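Local structure of tRNA (cytosine(72)-C(5))-methyltransferase (Pyrococcus horikoshii, 5ZVE) at residues A[29-34]-A[161-166]; A[82-87]-A[132-137]; A[97-102]-A[283-288]. The protein transfers a methyl group from S-adenosyl-L-methionine to C5 of cytosine 72 in several tRNAs, a modification that appears to raise their thermal stability slightly. One frame throughout, in Å; residues are numbered along the deposited sequence.

Interaction 1: residues A[29-34]-A[161-166]; sequences LREPVE and PKFKLP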
ATOM      1  N   LEU A  29     -12.570  -0.446   5.605  1.00 20.76           N
ATOM      2  CA  LEU A  29     -11.260  -1.085   5.711  1.00 24.83           C
ATOM      3  C   LEU A  29     -11.326  -2.575   5.381  1.00 24.27           C
ATOM      4  O   LEU A  29     -10.342  -3.162   4.923  1.00 22.75           O
ATOM      5  CB  LEU A  29     -10.673  -0.904   7.116  1.00 24.76           C
ATOM      6  CG  LEU A  29      -9.921   0.391   7.431  1.00 27.67           C
ATOM      7  CD1 LEU A  29      -9.394   0.365   8.865  1.00 24.23           C
ATOM      8  CD2 LEU A  29      -8.786   0.604   6.446  1.00 21.36           C
ATOM      9  N   ARG A  30     -12.487  -3.181   5.599  1.00 21.91           N
ATOM     10  CA  ARG A  30     -12.639  -4.609   5.336  1.00 25.45           C
ATOM     11  C   ARG A  30     -12.700  -4.904   3.841  1.00 25.06           C
ATOM     12  O   ARG A  30     -12.514  -6.042   3.422  1.00 30.22           O
ATOM     13  CB  ARG A  30     -13.898  -5.153   6.016  1.00 30.97           C
ATOM     14  CG  ARG A  30     -13.923  -6.675   6.148  1.00 35.87           C
ATOM     15  CD  ARG A  30     -13.686  -7.077   7.573  1.00 34.34           C
ATOM     16  NE  ARG A  30     -13.377  -8.497   7.748  1.00 33.52           N
ATOM     17  CZ  ARG A  30     -14.272  -9.454   7.974  1.00 28.60           C
ATOM     18  NH1 ARG A  30     -15.563  -9.166   8.065  1.00 25.71           N
ATOM     19  NH2 ARG A  30     -13.861 -10.704   8.129  1.00 32.58           N
ATOM     20  N   GLU A  31     -12.930  -3.867   3.042  1.00 22.63           N
ATOM     21  CA  GLU A  31     -13.103  -4.019   1.600  1.00 23.36           C
ATOM     22  C   GLU A  31     -11.884  -3.516   0.826  1.00 22.90           C
ATOM     23  O   GLU A  31     -11.132  -2.675   1.324  1.00 20.62           O
ATOM     24  CB  GLU A  31     -14.351  -3.261   1.132  1.00 20.39           C
ATOM     25  CG  GLU A  31     -15.607  -3.502   1.956  1.00 24.96           C
ATOM     26  CD  GLU A  31     -16.770  -2.638   1.491  1.00 27.88           C
ATOM     27  OE1 GLU A  31     -16.565  -1.797   0.588  1.00 27.88           O
ATOM     28  OE2 GLU A  31     -17.886  -2.792   2.030  1.00 31.97           O
ATOM     29  N   PRO A  32     -11.683  -4.034  -0.398  1.00 22.66           N
ATOM     30  CA  PRO A  32     -10.617  -3.503  -1.254  1.00 15.74           C
ATOM     31  C   PRO A  32     -10.909  -2.058  -1.637  1.00 20.26           C
ATOM     32  O   PRO A  32     -12.061  -1.630  -1.549  1.00 20.20           O
ATOM     33  CB  PRO A  32     -10.651  -4.419  -2.486  1.00 18.34           C
ATOM     34  CG  PRO A  32     -11.436  -5.630  -2.059  1.00 19.53           C
ATOM     35  CD  PRO A  32     -12.408  -5.141  -1.040  1.00 20.77           C
ATOM     36  N   VAL A  33      -9.886  -1.321  -2.053  1.00 17.13           N
ATOM     37  CA  VAL A  33     -10.090   0.067  -2.441  1.00 22.10           C
ATOM     38  C   VAL A  33     -11.079   0.115  -3.598  1.00 25.13           C
ATOM     39  O   VAL A  33     -11.105  -0.784  -4.446  1.00 20.40           O
ATOM     40  CB  VAL A  33      -8.768   0.768  -2.824  1.00 22.14           C
ATOM     41  CG1 VAL A  33      -7.805   0.760  -1.634  1.00 20.87           C
ATOM     42  CG2 VAL A  33      -8.132   0.119  -4.043  1.00 17.98           C
ATOM     43  N   GLU A  34     -11.930   1.138  -3.594  1.00 24.89           N
ATOM     44  CA  GLU A  34     -12.941   1.295  -4.633  1.00 20.96           C
ATOM     45  C   GLU A  34     -12.293   1.734  -5.940  1.00 20.37           C
ATOM     46  O   GLU A  34     -12.736   1.352  -7.026  1.00 22.80           O
ATOM     47  CB  GLU A  34     -14.009   2.305  -4.199  1.00 22.28           C
ATOM     48  CG  GLU A  34     -14.856   1.865  -3.003  1.00 22.02           C
ATOM     49  CD  GLU A  34     -14.152   2.023  -1.655  1.00 23.19           C
ATOM     50  OE1 GLU A  34     -12.980   2.451  -1.619  1.00 21.43           O
ATOM     51  OE2 GLU A  34     -14.783   1.721  -0.623  1.00 23.33           O
ATOM     52  N   PRO A 161     -15.848 -13.934  -7.318  1.00 24.50           N
ATOM     53  CA  PRO A 161     -15.129 -13.371  -6.176  1.00 19.92           C
ATOM     54  C   PRO A 161     -16.020 -12.387  -5.428  1.00 20.84           C
ATOM     55  O   PRO A 161     -16.951 -11.856  -6.018  1.00 19.91           O
ATOM     56  CB  PRO A 161     -13.938 -12.667  -6.824  1.00 20.74           C
ATOM     57  CG  PRO A 161     -14.451 -12.266  -8.168  1.00 23.62           C
ATOM     58  CD  PRO A 161     -15.360 -13.390  -8.599  1.00 20.46           C
ATOM     59  N   LYS A 162     -15.751 -12.159  -4.151  1.00 19.26           N
ATOM     60  CA  LYS A 162     -16.518 -11.180  -3.400  1.00 20.85           C
ATOM     61  C   LYS A 162     -16.351  -9.792  -4.035  1.00 24.47           C
ATOM     62  O   LYS A 162     -17.320  -9.051  -4.206  1.00 22.10           O
ATOM     63  CB  LYS A 162     -16.076 -11.180  -1.940  1.00 19.96           C
ATOM     64  CG  LYS A 162     -16.658 -10.067  -1.110  1.00 26.81           C
ATOM     65  CD  LYS A 162     -18.035 -10.396  -0.594  1.00 24.99           C
ATOM     66  CE  LYS A 162     -18.229  -9.814   0.794  1.00 22.85           C
ATOM     67  NZ  LYS A 162     -19.669  -9.646   1.123  1.00 37.71           N
ATOM     68  N   PHE A 163     -15.116  -9.463  -4.398  1.00 20.23           N
ATOM     69  CA  PHE A 163     -14.813  -8.232  -5.121  1.00 19.89           C
ATOM     70  C   PHE A 163     -13.900  -8.543  -6.293  1.00 21.15           C
ATOM     71  O   PHE A 163     -13.205  -9.558  -6.293  1.00 21.58           O
ATOM     72  CB  PHE A 163     -14.141  -7.191  -4.219  1.00 20.29           C
ATOM     73  CG  PHE A 163     -15.004  -6.708  -3.091  1.00 21.04           C
ATOM     74  CD1 PHE A 163     -15.903  -5.670  -3.284  1.00 24.08           C
ATOM     75  CD2 PHE A 163     -14.899  -7.276  -1.831  1.00 21.51           C
ATOM     76  CE1 PHE A 163     -16.694  -5.214  -2.244  1.00 23.81           C
ATOM     77  CE2 PHE A 163     -15.683  -6.820  -0.780  1.00 22.60           C
ATOM     78  CZ  PHE A 163     -16.585  -5.791  -0.988  1.00 20.74           C
ATOM     79  N   LYS A 164     -13.900  -7.666  -7.288  1.00 18.49           N
ATOM     80  CA  LYS A 164     -13.038  -7.839  -8.444  1.00 22.13           C
ATOM     81  C   LYS A 164     -12.215  -6.590  -8.746  1.00 24.46           C
ATOM     82  O   LYS A 164     -12.761  -5.525  -9.023  1.00 19.21           O
ATOM     83  CB  LYS A 164     -13.867  -8.219  -9.669  1.00 27.29           C
ATOM     84  CG  LYS A 164     -13.057  -8.415 -10.937  1.00 30.54           C
ATOM     85  CD  LYS A 164     -11.921  -9.388 -10.731  1.00 31.99           C
ATOM     86  CE  LYS A 164     -11.197  -9.665 -12.040  1.00 41.35           C
ATOM     87  NZ  LYS A 164      -9.931 -10.421 -11.810  1.00 57.85           N
ATOM     88  N   LEU A 165     -10.896  -6.745  -8.676  1.00 21.98           N
ATOM     89  CA  LEU A 165      -9.949  -5.750  -9.152  1.00 25.41           C
ATOM     90  C   LEU A 165      -9.192  -6.376 -10.312  1.00 29.46           C
ATOM     91  O   LEU A 165      -8.973  -7.582 -10.323  1.00 24.24           O
ATOM     92  CB  LEU A 165      -8.980  -5.319  -8.048  1.00 24.97           C
ATOM     93  CG  LEU A 165      -9.519  -4.514  -6.865  1.00 26.46           C
ATOM     94  CD1 LEU A 165      -8.402  -4.194  -5.886  1.00 26.34           C
ATOM     95  CD2 LEU A 165     -10.166  -3.238  -7.354  1.00 26.13           C
ATOM     96  N   PRO A 166      -8.808  -5.565 -11.307  1.00 28.77           N
ATOM     97  CA  PRO A 166      -8.065  -6.110 -12.449  1.00 30.07           C
ATOM     98  C   PRO A 166      -6.725  -6.708 -12.029  1.00 30.10           C
ATOM     99  O   PRO A 166      -6.082  -6.180 -11.124  1.00 29.66           O
ATOM    100  CB  PRO A 166      -7.863  -4.887 -13.353  1.00 29.05           C
ATOM    101  CG  PRO A 166      -7.947  -3.721 -12.428  1.00 27.99           C
ATOM    102  CD  PRO A 166      -8.969  -4.104 -11.397  1.00 25.27           C
TER

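Interaction 2: residues A[82-87]-A[132-137]; sequences DDFEPK and GLLVGI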
ATOM      1  N   ASP A  82     -23.245 -10.134   2.598  1.00 43.38           N
ATOM      2  CA  ASP A  82     -22.347 -10.485   3.688  1.00 41.03           C
ATOM      3  C   ASP A  82     -22.841 -11.709   4.453  1.00 43.21           C
ATOM      4  O   ASP A  82     -22.051 -12.414   5.077  1.00 43.18           O
ATOM      5  CB  ASP A  82     -22.181  -9.302   4.640  1.00 47.85           C
ATOM      6  CG  ASP A  82     -21.325  -8.201   4.052  1.00 48.33           C
ATOM      7  OD1 ASP A  82     -20.948  -8.309   2.866  1.00 47.66           O
ATOM      8  OD2 ASP A  82     -21.033  -7.224   4.771  1.00 52.11           O
ATOM      9  N   ASP A  83     -24.145 -11.962   4.396  1.00 45.34           N
ATOM     10  CA  ASP A  83     -24.732 -13.094   5.110  1.00 46.22           C
ATOM     11  C   ASP A  83     -24.984 -14.304   4.212  1.00 42.94           C
ATOM     12  O   ASP A  83     -25.507 -15.317   4.675  1.00 44.97           O
ATOM     13  CB  ASP A  83     -26.044 -12.685   5.781  1.00 46.80           C
ATOM     14  CG  ASP A  83     -27.132 -12.349   4.781  1.00 55.79           C
ATOM     15  OD1 ASP A  83     -26.800 -12.043   3.615  1.00 52.14           O
ATOM     16  OD2 ASP A  83     -28.323 -12.403   5.157  1.00 68.67           O
ATOM     17  N   PHE A  84     -24.630 -14.188   2.933  1.00 40.17           N
ATOM     18  CA  PHE A  84     -24.890 -15.241   1.950  1.00 40.10           C
ATOM     19  C   PHE A  84     -24.355 -16.604   2.395  1.00 36.83           C
ATOM     20  O   PHE A  84     -23.183 -16.738   2.744  1.00 39.37           O
ATOM     21  CB  PHE A  84     -24.285 -14.870   0.596  1.00 34.45           C
ATOM     22  CG  PHE A  84     -24.577 -15.867  -0.494  1.00 37.42           C
ATOM     23  CD1 PHE A  84     -25.865 -16.334  -0.696  1.00 34.68           C
ATOM     24  CD2 PHE A  84     -23.567 -16.338  -1.310  1.00 34.41           C
ATOM     25  CE1 PHE A  84     -26.140 -17.248  -1.697  1.00 33.62           C
ATOM     26  CE2 PHE A  84     -23.837 -17.255  -2.308  1.00 31.24           C
ATOM     27  CZ  PHE A  84     -25.124 -17.710  -2.501  1.00 33.63           C
ATOM     28  N   GLU A  85     -25.228 -17.605   2.389  1.00 40.25           N
ATOM     29  CA  GLU A  85     -24.850 -18.966   2.764  1.00 39.18           C
ATOM     30  C   GLU A  85     -25.049 -19.921   1.599  1.00 35.43           C
ATOM     31  O   GLU A  85     -26.082 -20.586   1.502  1.00 38.68           O
ATOM     32  CB  GLU A  85     -25.651 -19.449   3.973  1.00 38.98           C
ATOM     33  CG  GLU A  85     -25.408 -18.656   5.241  1.00 42.87           C
ATOM     34  CD  GLU A  85     -25.198 -19.552   6.449  1.00 52.62           C
ATOM     35  OE1 GLU A  85     -25.696 -20.701   6.435  1.00 44.46           O
ATOM     36  OE2 GLU A  85     -24.535 -19.108   7.411  1.00 49.94           O
ATOM     37  N   PRO A  86     -24.057 -19.989   0.703  1.00 31.80           N
ATOM     38  CA  PRO A  86     -24.165 -20.873  -0.459  1.00 35.62           C
ATOM     39  C   PRO A  86     -24.270 -22.334  -0.042  1.00 34.75           C
ATOM     40  O   PRO A  86     -23.611 -22.743   0.910  1.00 37.31           O
ATOM     41  CB  PRO A  86     -22.864 -20.611  -1.223  1.00 32.44           C
ATOM     42  CG  PRO A  86     -21.918 -20.079  -0.200  1.00 28.82           C
ATOM     43  CD  PRO A  86     -22.755 -19.307   0.770  1.00 32.67           C
ATOM     44  N   LYS A  87     -25.095 -23.104  -0.740  1.00 34.77           N
ATOM     45  CA  LYS A  87     -25.221 -24.528  -0.462  1.00 39.34           C
ATOM     46  C   LYS A  87     -24.180 -25.281  -1.272  1.00 34.50           C
ATOM     47  O   LYS A  87     -24.496 -25.931  -2.263  1.00 31.82           O
ATOM     48  CB  LYS A  87     -26.626 -25.020  -0.790  1.00 47.65           C
ATOM     49  CG  LYS A  87     -27.706 -24.310   0.003  1.00 54.74           C
ATOM     50  CD  LYS A  87     -27.524 -24.537   1.495  1.00 52.25           C
ATOM     51  CE  LYS A  87     -28.746 -24.076   2.275  1.00 61.50           C
ATOM     52  NZ  LYS A  87     -29.994 -24.744   1.803  1.00 69.97           N
ATOM     53  N   GLY A 132     -13.463 -18.704   8.359  1.00 17.45           N
ATOM     54  CA  GLY A 132     -14.836 -18.817   7.899  1.00 21.92           C
ATOM     55  C   GLY A 132     -15.365 -17.655   7.076  1.00 23.07           C
ATOM     56  O   GLY A 132     -16.547 -17.630   6.725  1.00 21.66           O
ATOM     57  N   LEU A 133     -14.501 -16.692   6.767  1.00 18.47           N
ATOM     58  CA  LEU A 133     -14.901 -15.572   5.921  1.00 18.25           C
ATOM     59  C   LEU A 133     -15.098 -16.046   4.482  1.00 20.88           C
ATOM     60  O   LEU A 133     -14.181 -16.590   3.866  1.00 20.63           O
ATOM     61  CB  LEU A 133     -13.863 -14.448   5.981  1.00 16.97           C
ATOM     62  CG  LEU A 133     -14.198 -13.177   5.194  1.00 23.37           C
ATOM     63  CD1 LEU A 133     -15.446 -12.498   5.746  1.00 21.45           C
ATOM     64  CD2 LEU A 133     -13.021 -12.221   5.198  1.00 22.14           C
ATOM     65  N   LEU A 134     -16.300 -15.850   3.952  1.00 22.34           N
ATOM     66  CA  LEU A 134     -16.578 -16.217   2.567  1.00 20.82           C
ATOM     67  C   LEU A 134     -15.951 -15.189   1.628  1.00 21.68           C
ATOM     68  O   LEU A 134     -16.346 -14.020   1.620  1.00 19.43           O
ATOM     69  CB  LEU A 134     -18.082 -16.322   2.327  1.00 19.47           C
ATOM     70  CG  LEU A 134     -18.521 -16.636   0.894  1.00 25.10           C
ATOM     71  CD1 LEU A 134     -18.028 -18.014   0.471  1.00 22.76           C
ATOM     72  CD2 LEU A 134     -20.032 -16.543   0.771  1.00 19.70           C
ATOM     73  N   VAL A 135     -14.980 -15.625   0.834  1.00 17.13           N
ATOM     74  CA  VAL A 135     -14.221 -14.694   0.010  1.00 18.83           C
ATOM     75  C   VAL A 135     -14.483 -14.883  -1.472  1.00 22.29           C
ATOM     76  O   VAL A 135     -14.114 -14.038  -2.287  1.00 17.66           O
ATOM     77  CB  VAL A 135     -12.709 -14.826   0.267  1.00 22.97           C
ATOM     78  CG1 VAL A 135     -12.402 -14.554   1.731  1.00 20.12           C
ATOM     79  CG2 VAL A 135     -12.212 -16.206  -0.144  1.00 19.95           C
ATOM     80  N   GLY A 136     -15.148 -15.976  -1.822  1.00 19.08           N
ATOM     81  CA  GLY A 136     -15.409 -16.248  -3.220  1.00 20.11           C
ATOM     82  C   GLY A 136     -16.100 -17.563  -3.495  1.00 22.04           C
ATOM     83  O   GLY A 136     -16.137 -18.458  -2.651  1.00 21.66           O
ATOM     84  N   ILE A 137     -16.656 -17.653  -4.698  1.00 23.28           N
ATOM     85  CA  ILE A 137     -17.327 -18.844  -5.199  1.00 21.46           C
ATOM     86  C   ILE A 137     -16.791 -19.136  -6.595  1.00 18.80           C
ATOM     87  O   ILE A 137     -16.493 -18.216  -7.346  1.00 22.29           O
ATOM     88  CB  ILE A 137     -18.857 -18.656  -5.228  1.00 19.92           C
ATOM     89  CG1 ILE A 137     -19.401 -18.614  -3.799  1.00 24.80           C
ATOM     90  CG2 ILE A 137     -19.534 -19.782  -5.983  1.00 23.96           C
ATOM     91  CD1 ILE A 137     -20.842 -18.213  -3.725  1.00 31.64           C
TER

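Interaction 3: residues A[97-102]-A[283-288]; sequences AAESVY and PKLWEE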
ATOM      1  N   ALA A  97      -3.878 -16.675   0.374  1.00 23.26           N
ATOM      2  CA  ALA A  97      -4.656 -17.019  -0.814  1.00 31.48           C
ATOM      3  C   ALA A  97      -6.050 -16.407  -0.753  1.00 26.15           C
ATOM      4  O   ALA A  97      -6.577 -15.936  -1.760  1.00 27.70           O
ATOM      5  CB  ALA A  97      -4.750 -18.530  -0.966  1.00 26.99           C
ATOM      6  N   ALA A  98      -6.643 -16.433   0.436  1.00 25.47           N
ATOM      7  CA  ALA A  98      -7.992 -15.923   0.643  1.00 24.16           C
ATOM      8  C   ALA A  98      -8.125 -14.434   0.330  1.00 22.04           C
ATOM      9  O   ALA A  98      -9.134 -14.002  -0.225  1.00 21.96           O
ATOM     10  CB  ALA A  98      -8.430 -16.195   2.061  1.00 20.86           C
ATOM     11  N   GLU A  99      -7.108 -13.653   0.689  1.00 23.51           N
ATOM     12  CA  GLU A  99      -7.140 -12.208   0.471  1.00 21.64           C
ATOM     13  C   GLU A  99      -7.071 -11.864  -1.021  1.00 22.29           C
ATOM     14  O   GLU A  99      -7.663 -10.883  -1.468  1.00 22.23           O
ATOM     15  CB  GLU A  99      -5.996 -11.521   1.230  1.00 23.47           C
ATOM     16  CG  GLU A  99      -5.927 -10.011   1.019  1.00 31.17           C
ATOM     17  CD  GLU A  99      -4.757  -9.359   1.742  1.00 36.57           C
ATOM     18  OE1 GLU A  99      -4.478  -9.746   2.895  1.00 41.11           O
ATOM     19  OE2 GLU A  99      -4.131  -8.441   1.166  1.00 40.13           O
ATOM     20  N   SER A 100      -6.346 -12.670  -1.790  1.00 20.27           N
ATOM     21  CA  SER A 100      -6.232 -12.433  -3.222  1.00 24.40           C
ATOM     22  C   SER A 100      -7.510 -12.870  -3.956  1.00 21.24           C
ATOM     23  O   SER A 100      -7.990 -12.161  -4.839  1.00 20.56           O
ATOM     24  CB  SER A 100      -5.000 -13.150  -3.782  1.00 18.91           C
ATOM     25  OG  SER A 100      -5.087 -14.543  -3.563  1.00 28.27           O
ATOM     26  N   VAL A 101      -8.059 -14.022  -3.573  1.00 19.23           N
ATOM     27  CA  VAL A 101      -9.348 -14.494  -4.088  1.00 20.75           C
ATOM     28  C   VAL A 101     -10.462 -13.481  -3.812  1.00 21.52           C
ATOM     29  O   VAL A 101     -11.314 -13.218  -4.662  1.00 18.88           O
ATOM     30  CB  VAL A 101      -9.725 -15.863  -3.468  1.00 19.66           C
ATOM     31  CG1 VAL A 101     -11.175 -16.223  -3.751  1.00 17.87           C
ATOM     32  CG2 VAL A 101      -8.784 -16.953  -3.969  1.00 18.40           C
ATOM     33  N   TYR A 102     -10.425 -12.914  -2.611  1.00 19.33           N
ATOM     34  CA  TYR A 102     -11.314 -11.844  -2.168  1.00 18.29           C
ATOM     35  C   TYR A 102     -11.334 -10.663  -3.142  1.00 22.41           C
ATOM     36  O   TYR A 102     -12.294  -9.895  -3.183  1.00 21.94           O
ATOM     37  CB  TYR A 102     -10.862 -11.381  -0.778  1.00 20.48           C
ATOM     38  CG  TYR A 102     -11.788 -10.458  -0.009  1.00 21.33           C
ATOM     39  CD1 TYR A 102     -12.997 -10.914   0.496  1.00 23.65           C
ATOM     40  CD2 TYR A 102     -11.411  -9.153   0.283  1.00 20.70           C
ATOM     41  CE1 TYR A 102     -13.828 -10.087   1.224  1.00 22.77           C
ATOM     42  CE2 TYR A 102     -12.234  -8.320   1.016  1.00 19.13           C
ATOM     43  CZ  TYR A 102     -13.439  -8.793   1.483  1.00 24.54           C
ATOM     44  OH  TYR A 102     -14.265  -7.968   2.214  1.00 27.74           O
ATOM     45  N   PRO A 283      -7.340  -4.770   1.432  1.00 24.95           N
ATOM     46  CA  PRO A 283      -8.450  -5.046   2.345  1.00 22.79           C
ATOM     47  C   PRO A 283      -7.955  -5.572   3.686  1.00 23.62           C
ATOM     48  O   PRO A 283      -6.874  -6.155   3.757  1.00 22.84           O
ATOM     49  CB  PRO A 283      -9.247  -6.114   1.602  1.00 22.21           C
ATOM     50  CG  PRO A 283      -8.214  -6.862   0.844  1.00 21.13           C
ATOM     51  CD  PRO A 283      -7.146  -5.865   0.466  1.00 23.24           C
ATOM     52  N   LYS A 284      -8.738  -5.347   4.732  1.00 19.37           N
ATOM     53  CA  LYS A 284      -8.386  -5.805   6.065  1.00 27.29           C
ATOM     54  C   LYS A 284      -9.352  -6.908   6.494  1.00 27.89           C
ATOM     55  O   LYS A 284     -10.383  -6.636   7.110  1.00 28.50           O
ATOM     56  CB  LYS A 284      -8.410  -4.640   7.056  1.00 26.07           C
ATOM     57  CG  LYS A 284      -7.858  -4.969   8.427  1.00 29.36           C
ATOM     58  CD  LYS A 284      -6.369  -5.267   8.385  1.00 23.98           C
ATOM     59  CE  LYS A 284      -5.573  -4.010   8.080  1.00 29.95           C
ATOM     60  NZ  LYS A 284      -4.112  -4.217   8.290  1.00 27.72           N
ATOM     61  N   LEU A 285      -9.025  -8.147   6.135  1.00 24.15           N
ATOM     62  CA  LEU A 285      -9.852  -9.298   6.484  1.00 25.93           C
ATOM     63  C   LEU A 285      -9.884  -9.489   8.002  1.00 28.41           C
ATOM     64  O   LEU A 285     -10.956  -9.597   8.594  1.00 29.47           O
ATOM     65  CB  LEU A 285      -9.345 -10.566   5.790  1.00 23.55           C
ATOM     66  CG  LEU A 285      -9.792 -10.809   4.340  1.00 20.31           C
ATOM     67  CD1 LEU A 285      -9.269  -9.741   3.391  1.00 27.61           C
ATOM     68  CD2 LEU A 285      -9.375 -12.193   3.865  1.00 22.98           C
ATOM     69  N   TRP A 286      -8.708  -9.541   8.622  1.00 22.49           N
ATOM     70  CA  TRP A 286      -8.603  -9.615  10.076  1.00 23.72           C
ATOM     71  C   TRP A 286      -7.430  -8.778  10.549  1.00 26.76           C
ATOM     72  O   TRP A 286      -6.291  -9.021  10.152  1.00 30.52           O
ATOM     73  CB  TRP A 286      -8.437 -11.061  10.557  1.00 25.62           C
ATOM     74  CG  TRP A 286      -9.496 -11.987  10.043  1.00 24.15           C
ATOM     75  CD1 TRP A 286      -9.394 -12.829   8.981  1.00 20.28           C
ATOM     76  CD2 TRP A 286     -10.819 -12.151  10.565  1.00 21.93           C
ATOM     77  NE1 TRP A 286     -10.570 -13.517   8.809  1.00 23.68           N
ATOM     78  CE2 TRP A 286     -11.462 -13.116   9.765  1.00 24.47           C
ATOM     79  CE3 TRP A 286     -11.520 -11.579  11.628  1.00 26.49           C
ATOM     80  CZ2 TRP A 286     -12.778 -13.523   9.998  1.00 23.51           C
ATOM     81  CZ3 TRP A 286     -12.825 -11.982  11.856  1.00 29.53           C
ATOM     82  CH2 TRP A 286     -13.441 -12.946  11.046  1.00 25.00           C
ATOM     83  N   GLU A 287      -7.709  -7.794  11.395  1.00 23.61           N
ATOM     84  CA  GLU A 287      -6.661  -6.935  11.932  1.00 29.66           C
ATOM     85  C   GLU A 287      -5.977  -7.628  13.105  1.00 33.28           C
ATOM     86  O   GLU A 287      -6.624  -7.945  14.099  1.00 33.33           O
ATOM     87  CB  GLU A 287      -7.233  -5.588  12.372  1.00 26.55           C
ATOM     88  CG  GLU A 287      -6.195  -4.627  12.939  1.00 26.32           C
ATOM     89  CD  GLU A 287      -5.137  -4.235  11.922  1.00 29.61           C
ATOM     90  OE1 GLU A 287      -4.000  -4.741  12.017  1.00 26.57           O
ATOM     91  OE2 GLU A 287      -5.445  -3.414  11.027  1.00 27.63           O
ATOM     92  N   GLU A 288      -4.675  -7.873  12.986  1.00 34.15           N
ATOM     93  CA  GLU A 288      -3.937  -8.575  14.035  1.00 40.33           C
ATOM     94  C   GLU A 288      -3.201  -7.634  14.984  1.00 40.42           C
ATOM     95  O   GLU A 288      -2.997  -7.959  16.155  1.00 45.54           O
ATOM     96  CB  GLU A 288      -2.936  -9.553  13.415  1.00 40.85           C
ATOM     97  CG  GLU A 288      -3.556 -10.570  12.466  1.00 45.96           C
ATOM     98  CD  GLU A 288      -3.159 -10.325  11.022  1.00 47.24           C
ATOM     99  OE1 GLU A 288      -2.769  -9.181  10.704  1.00 53.70           O
ATOM    100  OE2 GLU A 288      -3.236 -11.270  10.206  1.00 48.60           O
TER
HETATM  101  O   HOH W   1      -6.243  -8.832   5.708  1.00 32.71           O

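Interaction 1: residues A[29-34]-A[161-166]
P32 lies against one face of the F163 ring in a CH-pi contact. Its CD sits 3.7 Å from the centroid of the F163 ring, 24° off the ring normal, and is displaced toward the rim. The closest pair is P32 CD to F163 CD2 at 3.4 Å. The neighbouring P32 CG rests beside F163 CB. In F163, CG is anti to its own carbonyl carbon (chi1 -64°), beside the backbone N; the ring beyond it lies against the proline.

Van der Waals contacts flank this pair. The aliphatic part of E31 comes obliquely to the far end of the ring, with E31 CG 3.9 Å from F163 CZ, and the carboxylate and ring planes are 38° apart. On the other flank, L165 sends one methyl to the proline in an apolar contact, L165 CD1 lying 4.1 Å from P32 CB, and its second to the backbone, with L165 CD2 3.9 Å from V33 O.

Both segments are loops: 29-34 joins helix 19-29 to strand 35-40 in the RsmF/B-like ferredoxin-like region of this RsmB/NOP-family enzyme, and 161-166 leaves the last strand of the PUA sheet, so the contact is a largely buried interdomain seam. The V33 side chain is about 10 Å from that of C323, the predicted nucleophile.

Polar groups pair mainly with residues outside the two loops. E31 OE1 forms a salt bridge with R75, which also hydrogen-bonds P32 O, while E31 O accepts a hydrogen bond from R282. The F163 ring in turn meets Y102 edge-to-face.

Interaction 2: residues A[82-87]-A[132-137]
F84 and P86 face L134 and I137 in a small apolar cluster on the PUA sheet. The loop 82-87, which leads into strand 90-93, lies against the start of strand 134-140. At this point the strand carries a classic beta bulge, V135 and G136 both facing I127, and the side chains of L134 and I137, on either side of the bulge, both point to the loop.

The F84 side chain crosses I137 at about a right angle. F84 CG is anti to its backbone N (chi1 -177°). The edge of the ring meets the isoleucine methyl, with I137 CD1 in the ring plane, 3.4 Å from F84 CE2. L134 approaches the same ring obliquely, F84 CD2 being 4.1 Å from L134 CD2. Over one ring face sits P86 N of the same loop, 3.9 Å above the centre of the F84 ring.

P86 and L134 meet tip to tip, with P86 CD 3.9 Å from L134 CD2. P86 crosses I137 obliquely and reaches the isoleucine methyl through CB. Q126 on strand 124-128 touches both P86 and L134. The L134 CD2 methyl also packs against the backbone of the loop, 3.7 Å from F84 O.

Interaction 3: residues A[97-102]-A[283-288]
L285 overlaps the Y102 ring off-centre, its CD1 methyl 4.3 Å from the centroid of the Y102 ring and 28° off the normal in a CH-pi contact. The two side chains slide past each other in opposite directions. Y102 CG is anti to the backbone N (chi1 -169°); P283 meets the edge of the ring, P283 CB lying near the ring plane at 3.8 Å from Y102 CE2. The second leucine methyl, L285 CD2, turns to the helix backbone, 4.1 Å from E99 CA.

E99 is extended and crosses P283 obliquely, with E99 CG 3.9 Å from P283 CG. Near its carboxylate a water accepts from L285 N at 2.9 Å, with E99 OE1 and P283 O as weak, long acceptors at most. At the far end of the ring, Y102 OH is hydrogen-bonded to R30 O.

The contact is a domain interface, joining the PUA region to the methyltransferase domain. Helix 95-101 packs through V101 on strands 107-108 and 134-140 of the PUA sheet, while the loop 283-288 runs from strand 267-273 toward helix 291-310 of the Rossmann-like fold.

From the N terminus, the chain passes residues 29-34 in the ferredoxin-like region, then 82-87 and helical segment 97-102, before returning through 132-137 to 161-166. Interaction 2 closes the shorter loop, holding the residues before strand 90-93 against strand 134-140, and the longer loop of interaction 1 encloses it. Interaction 3 crosses both, since 97-102 lies inside each loop but its partner 283-288 comes much later, in the methyltransferase domain. The three also touch directly: K162 NZ forms a salt bridge with D82 OD1, R30 NE probably hydrogen-bonds L285 O, and L133 packs on L285. Ferredoxin-like, PUA and catalytic parts are thereby joined.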